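(R)-specific enoyl-CoA hydratase (Aeromonas punctata, PDB 1IQ6) catalyses the hydration of trans-2-enoyl-CoA esters of four to six carbons to (3R)-3-hydroxyacyl-CoA, working as a homodimer in polyhydroxyalkanoate biosynthesis. Local coordinates at residues Leu6-Phe18 with Leu57-Pro71. Numbering follows the deposited sequence.
Sequences LEVGQKARLSKRF and LLASLFSGLLGQQLP
The Phe-18 ring lies with one face against Leu-57, whose CG stands 3.9 Å from the ring centroid and only 10° off the normal, a CH-pi contact; Leu-57 CD1 and CD2 spread over the CE2 and CD2 side of that face. Leu-58 CD2 and Leu-61 CD1 approach the ring obliquely, the latter 3.7 Å from Phe-18 CE1. The other methyl of Leu-61, CD2, reaches past CZ to the aliphatic chain of Lys-16, meeting its CD at 4.0 Å. That chain runs on extended, and its NZ hydrogen-bonds to Leu-29 O and forms a salt bridge with Glu-31, both of the second subunit. Leu-14 holds its CG between the backbone N and the carbonyl carbon (chi1 64°), which lays CD2 against the Leu-65 fork, 3.7 Å from Leu-65 CD2, while CD1 turns to Leu-61. This is the hot-dog fold of MaoC-like proteins, in which the sheet packs round a long central helix: the axes of strand 11-17, outermost in this chain's antiparallel sheet, and helical segment 57-68 come within 8.8 Å, their N-to-C directions at 131°, and side chains of alternate strand residues, Ala-12, Leu-14 and Lys-16, meet the helix. No direct hydrogen bond joins the segments; waters do so at the solvent side, one accepting from Arg-13 N and donating weakly to Gln-69 OE1, another linking Arg-13 O to Gln-69 NE2. At the end of the helix, Leu-65 O accepts from both Gln-69 N and Leu-70 N. Leu-70 packs CB on Ala-12 CB at 4.0 Å and turns CD2 to the Gln-10 backbone; its CD1 faces Leu-6 CD1 at a tight 3.3 Å. Gln-10 OE1 accepts Glu-7 N at 2.9 Å from above its amide plane, across a type II turn. Leu-6 CD2 meets CG of Pro-71, which follows a cis peptide bond.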
loop_
_atom_site.group_PDB
_atom_site.type_symbol
_atom_site.label_atom_id
_atom_site.label_comp_id
_atom_site.label_asym_id
_atom_site.label_seq_id
_atom_site.Cartn_x
_atom_site.Cartn_y
_atom_site.Cartn_z
ATOM N N LEU B 6 -7.810 -22.592 8.647
ATOM C CA LEU B 6 -6.769 -21.606 8.880
ATOM C C LEU B 6 -6.334 -21.781 10.331
ATOM O O LEU B 6 -7.171 -21.992 11.211
ATOM C CB LEU B 6 -7.325 -20.198 8.659
ATOM C CG LEU B 6 -6.316 -19.049 8.658
ATOM C CD1 LEU B 6 -5.319 -19.251 7.534
ATOM C CD2 LEU B 6 -7.046 -17.726 8.484
ATOM N N GLU B 7 -5.030 -21.707 10.579
ATOM C CA GLU B 7 -4.509 -21.878 11.928
ATOM C C GLU B 7 -3.389 -20.904 12.257
ATOM O O GLU B 7 -2.598 -20.519 11.392
ATOM C CB GLU B 7 -3.978 -23.303 12.122
ATOM C CG GLU B 7 -5.011 -24.403 11.963
ATOM C CD GLU B 7 -4.423 -25.781 12.209
ATOM O OE1 GLU B 7 -3.879 -26.007 13.311
ATOM O OE2 GLU B 7 -4.504 -26.639 11.304
ATOM N N VAL B 8 -3.330 -20.508 13.522
ATOM C CA VAL B 8 -2.290 -19.611 13.993
ATOM C C VAL B 8 -0.960 -20.308 13.742
ATOM O O VAL B 8 -0.816 -21.503 14.006
ATOM C CB VAL B 8 -2.447 -19.331 15.505
ATOM C CG1 VAL B 8 -1.227 -18.586 16.033
ATOM C CG2 VAL B 8 -3.710 -18.522 15.745
ATOM N N GLY B 9 0.008 -19.563 13.217
ATOM C CA GLY B 9 1.308 -20.141 12.944
ATOM C C GLY B 9 1.537 -20.481 11.483
ATOM O O GLY B 9 2.677 -20.684 11.069
ATOM N N GLN B 10 0.462 -20.568 10.702
ATOM C CA GLN B 10 0.607 -20.872 9.283
ATOM C C GLN B 10 1.272 -19.673 8.620
ATOM O O GLN B 10 1.041 -18.525 9.012
ATOM C CB GLN B 10 -0.751 -21.155 8.642
ATOM C CG GLN B 10 -1.410 -22.425 9.177
ATOM C CD GLN B 10 -2.745 -22.716 8.528
ATOM O OE1 GLN B 10 -3.458 -21.803 8.118
ATOM N NE2 GLN B 10 -3.102 -23.996 8.453
ATOM N N LYS B 11 2.107 -19.942 7.626
ATOM C CA LYS B 11 2.823 -18.872 6.947
ATOM C C LYS B 11 2.934 -19.077 5.447
ATOM O O LYS B 11 2.720 -20.173 4.933
ATOM C CB LYS B 11 4.220 -18.723 7.551
ATOM C CG LYS B 11 5.046 -19.992 7.537
ATOM C CD LYS B 11 6.379 -19.784 8.250
ATOM C CE LYS B 11 7.186 -21.073 8.320
ATOM N NZ LYS B 11 7.539 -21.608 6.977
ATOM N N ALA B 12 3.266 -17.999 4.749
ATOM C CA ALA B 12 3.419 -18.031 3.304
ATOM C C ALA B 12 4.404 -16.949 2.918
ATOM O O ALA B 12 4.549 -15.944 3.617
ATOM C CB ALA B 12 2.081 -17.781 2.622
ATOM N N ARG B 13 5.081 -17.147 1.797
ATOM C CA ARG B 13 6.047 -16.166 1.342
ATOM C C ARG B 13 6.208 -16.208 -0.167
ATOM O O ARG B 13 5.775 -17.148 -0.830
ATOM C CB ARG B 13 7.413 -16.406 2.001
ATOM C CG ARG B 13 8.074 -17.723 1.607
ATOM C CD ARG B 13 9.569 -17.726 1.922
ATOM N NE ARG B 13 9.859 -17.679 3.352
ATOM C CZ ARG B 13 11.088 -17.707 3.861
ATOM N NH1 ARG B 13 11.266 -17.664 5.175
ATOM N NH2 ARG B 13 12.140 -17.773 3.055
ATOM N N LEU B 14 6.810 -15.155 -0.702
ATOM C CA LEU B 14 7.090 -15.070 -2.126
ATOM C C LEU B 14 8.245 -14.093 -2.281
ATOM O O LEU B 14 8.517 -13.290 -1.388
ATOM C CB LEU B 14 5.861 -14.596 -2.922
ATOM C CG LEU B 14 5.251 -13.203 -2.728
ATOM C CD1 LEU B 14 6.171 -12.122 -3.283
ATOM C CD2 LEU B 14 3.914 -13.156 -3.455
ATOM N N SER B 15 8.946 -14.182 -3.401
ATOM C CA SER B 15 10.057 -13.285 -3.656
ATOM C C SER B 15 9.806 -12.605 -4.986
ATOM O O SER B 15 9.147 -13.163 -5.866
ATOM C CB SER B 15 11.380 -14.052 -3.698
ATOM O OG SER B 15 11.682 -14.602 -2.425
ATOM N N LYS B 16 10.329 -11.396 -5.126
ATOM C CA LYS B 16 10.141 -10.655 -6.358
ATOM C C LYS B 16 11.165 -9.549 -6.511
ATOM O O LYS B 16 11.655 -9.009 -5.526
ATOM C CB LYS B 16 8.738 -10.051 -6.390
ATOM C CG LYS B 16 8.430 -9.334 -7.683
ATOM C CD LYS B 16 6.958 -9.010 -7.806
ATOM C CE LYS B 16 6.675 -8.409 -9.169
ATOM N NZ LYS B 16 5.221 -8.251 -9.422
ATOM N N ARG B 17 11.482 -9.221 -7.759
ATOM C CA ARG B 17 12.423 -8.157 -8.066
ATOM C C ARG B 17 11.667 -7.015 -8.730
ATOM O O ARG B 17 11.025 -7.208 -9.763
ATOM C CB ARG B 17 13.512 -8.649 -9.026
ATOM C CG ARG B 17 14.581 -9.514 -8.401
ATOM C CD ARG B 17 15.596 -9.965 -9.455
ATOM N NE ARG B 17 16.605 -10.854 -8.885
ATOM C CZ ARG B 17 17.667 -10.446 -8.200
ATOM N NH1 ARG B 17 18.522 -11.335 -7.714
ATOM N NH2 ARG B 17 17.891 -9.151 -8.016
ATOM N N PHE B 18 11.723 -5.833 -8.132
ATOM C CA PHE B 18 11.068 -4.679 -8.726
ATOM C C PHE B 18 12.156 -3.883 -9.421
ATOM O O PHE B 18 12.987 -3.253 -8.764
ATOM C CB PHE B 18 10.393 -3.808 -7.666
ATOM C CG PHE B 18 9.165 -4.427 -7.061
ATOM C CD1 PHE B 18 9.130 -4.744 -5.707
ATOM C CD2 PHE B 18 8.035 -4.671 -7.836
ATOM C CE1 PHE B 18 7.983 -5.294 -5.131
ATOM C CE2 PHE B 18 6.886 -5.221 -7.268
ATOM C CZ PHE B 18 6.864 -5.531 -5.910
ATOM N N LEU B 57 5.009 0.175 -2.853
ATOM C CA LEU B 57 5.014 -0.857 -3.885
ATOM C C LEU B 57 5.436 -2.149 -3.169
ATOM O O LEU B 57 4.845 -3.209 -3.386
ATOM C CB LEU B 57 5.998 -0.512 -5.017
ATOM C CG LEU B 57 6.208 -1.593 -6.094
ATOM C CD1 LEU B 57 4.871 -2.087 -6.623
ATOM C CD2 LEU B 57 7.059 -1.022 -7.228
ATOM N N LEU B 58 6.447 -2.050 -2.306
ATOM C CA LEU B 58 6.898 -3.216 -1.547
ATOM C C LEU B 58 5.722 -3.768 -0.735
ATOM O O LEU B 58 5.460 -4.969 -0.736
ATOM C CB LEU B 58 8.029 -2.834 -0.585
ATOM C CG LEU B 58 9.334 -2.275 -1.154
ATOM C CD1 LEU B 58 10.274 -1.864 -0.022
ATOM C CD2 LEU B 58 9.979 -3.329 -2.032
ATOM N N ALA B 59 5.004 -2.872 -0.060
ATOM C CA ALA B 59 3.875 -3.267 0.777
ATOM C C ALA B 59 2.735 -3.913 0.003
ATOM O O ALA B 59 1.964 -4.693 0.560
ATOM C CB ALA B 59 3.358 -2.062 1.552
ATOM N N SER B 60 2.627 -3.592 -1.282
ATOM C CA SER B 60 1.565 -4.160 -2.104
ATOM C C SER B 60 1.678 -5.677 -2.257
ATOM O O SER B 60 0.690 -6.348 -2.558
ATOM C CB SER B 60 1.550 -3.486 -3.478
ATOM O OG SER B 60 1.190 -2.118 -3.354
ATOM N N LEU B 61 2.874 -6.222 -2.042
ATOM C CA LEU B 61 3.066 -7.664 -2.151
ATOM C C LEU B 61 2.252 -8.416 -1.104
ATOM O O LEU B 61 1.916 -9.583 -1.294
ATOM C CB LEU B 61 4.547 -8.027 -2.011
ATOM C CG LEU B 61 5.420 -7.641 -3.210
ATOM C CD1 LEU B 61 6.863 -8.020 -2.937
ATOM C CD2 LEU B 61 4.914 -8.346 -4.470
ATOM N N PHE B 62 1.939 -7.756 0.008
ATOM C CA PHE B 62 1.144 -8.415 1.043
ATOM C C PHE B 62 -0.230 -8.757 0.477
ATOM O O PHE B 62 -0.786 -9.811 0.773
ATOM C CB PHE B 62 0.986 -7.508 2.267
ATOM C CG PHE B 62 2.286 -7.189 2.971
ATOM C CD1 PHE B 62 2.443 -5.975 3.635
ATOM C CD2 PHE B 62 3.347 -8.093 2.974
ATOM C CE1 PHE B 62 3.634 -5.657 4.291
ATOM C CE2 PHE B 62 4.548 -7.791 3.627
ATOM C CZ PHE B 62 4.696 -6.571 4.287
ATOM N N SER B 63 -0.769 -7.865 -0.351
ATOM C CA SER B 63 -2.079 -8.080 -0.955
ATOM C C SER B 63 -2.048 -9.372 -1.770
ATOM O O SER B 63 -2.998 -10.154 -1.747
ATOM C CB SER B 63 -2.453 -6.892 -1.851
ATOM O OG SER B 63 -3.854 -6.836 -2.067
ATOM N N GLY B 64 -0.942 -9.594 -2.476
ATOM C CA GLY B 64 -0.800 -10.797 -3.274
ATOM C C GLY B 64 -0.779 -12.059 -2.427
ATOM O O GLY B 64 -1.459 -13.034 -2.736
ATOM N N LEU B 65 0.005 -12.051 -1.356
ATOM C CA LEU B 65 0.080 -13.218 -0.485
ATOM C C LEU B 65 -1.238 -13.470 0.238
ATOM O O LEU B 65 -1.711 -14.608 0.314
ATOM C CB LEU B 65 1.197 -13.046 0.545
ATOM C CG LEU B 65 2.611 -13.309 0.029
ATOM C CD1 LEU B 65 3.628 -12.976 1.114
ATOM C CD2 LEU B 65 2.727 -14.769 -0.392
ATOM N N LEU B 66 -1.833 -12.407 0.765
ATOM C CA LEU B 66 -3.087 -12.522 1.496
ATOM C C LEU B 66 -4.242 -13.008 0.628
ATOM O O LEU B 66 -5.046 -13.830 1.060
ATOM C CB LEU B 66 -3.450 -11.172 2.124
ATOM C CG LEU B 66 -2.508 -10.636 3.209
ATOM C CD1 LEU B 66 -2.843 -9.176 3.505
ATOM C CD2 LEU B 66 -2.627 -11.491 4.469
ATOM N N GLY B 67 -4.316 -12.509 -0.602
ATOM C CA GLY B 67 -5.404 -12.900 -1.480
ATOM C C GLY B 67 -5.193 -14.159 -2.298
ATOM O O GLY B 67 -6.161 -14.801 -2.712
ATOM N N GLN B 68 -3.940 -14.531 -2.528
ATOM C CA GLN B 68 -3.653 -15.709 -3.332
ATOM C C GLN B 68 -3.288 -16.962 -2.542
ATOM O O GLN B 68 -3.572 -18.076 -2.983
ATOM C CB GLN B 68 -2.529 -15.396 -4.327
ATOM C CG GLN B 68 -2.857 -14.275 -5.300
ATOM C CD GLN B 68 -3.966 -14.641 -6.272
ATOM O OE1 GLN B 68 -4.445 -13.798 -7.028
ATOM N NE2 GLN B 68 -4.372 -15.905 -6.260
ATOM N N GLN B 69 -2.678 -16.790 -1.374
ATOM C CA GLN B 69 -2.257 -17.944 -0.592
ATOM C C GLN B 69 -2.764 -18.073 0.840
ATOM O O GLN B 69 -3.323 -19.105 1.212
ATOM C CB GLN B 69 -0.727 -18.015 -0.572
ATOM C CG GLN B 69 -0.103 -18.341 -1.919
ATOM C CD GLN B 69 1.410 -18.393 -1.861
ATOM O OE1 GLN B 69 1.990 -19.052 -0.995
ATOM N NE2 GLN B 69 2.061 -17.702 -2.790
ATOM N N LEU B 70 -2.573 -17.033 1.645
ATOM C CA LEU B 70 -2.968 -17.104 3.047
ATOM C C LEU B 70 -3.461 -15.763 3.587
ATOM O O LEU B 70 -2.686 -14.812 3.673
ATOM C CB LEU B 70 -1.758 -17.569 3.859
ATOM C CG LEU B 70 -1.923 -17.853 5.349
ATOM C CD1 LEU B 70 -2.734 -19.131 5.534
ATOM C CD2 LEU B 70 -0.551 -18.005 5.989
ATOM N N PRO B 71 -4.742 -15.682 3.999
ATOM C CA PRO B 71 -5.772 -16.729 4.011
ATOM C C PRO B 71 -6.129 -17.262 2.626
ATOM O O PRO B 71 -6.599 -18.393 2.492
ATOM C CB PRO B 71 -6.958 -16.038 4.684
ATOM C CG PRO B 71 -6.302 -15.016 5.565
ATOM C CD PRO B 71 -5.250 -14.461 4.644
HETATM O O HOH W 1 4.690 -19.890 0.738
HETATM O O HOH W 2 4.914 -18.247 -3.313
#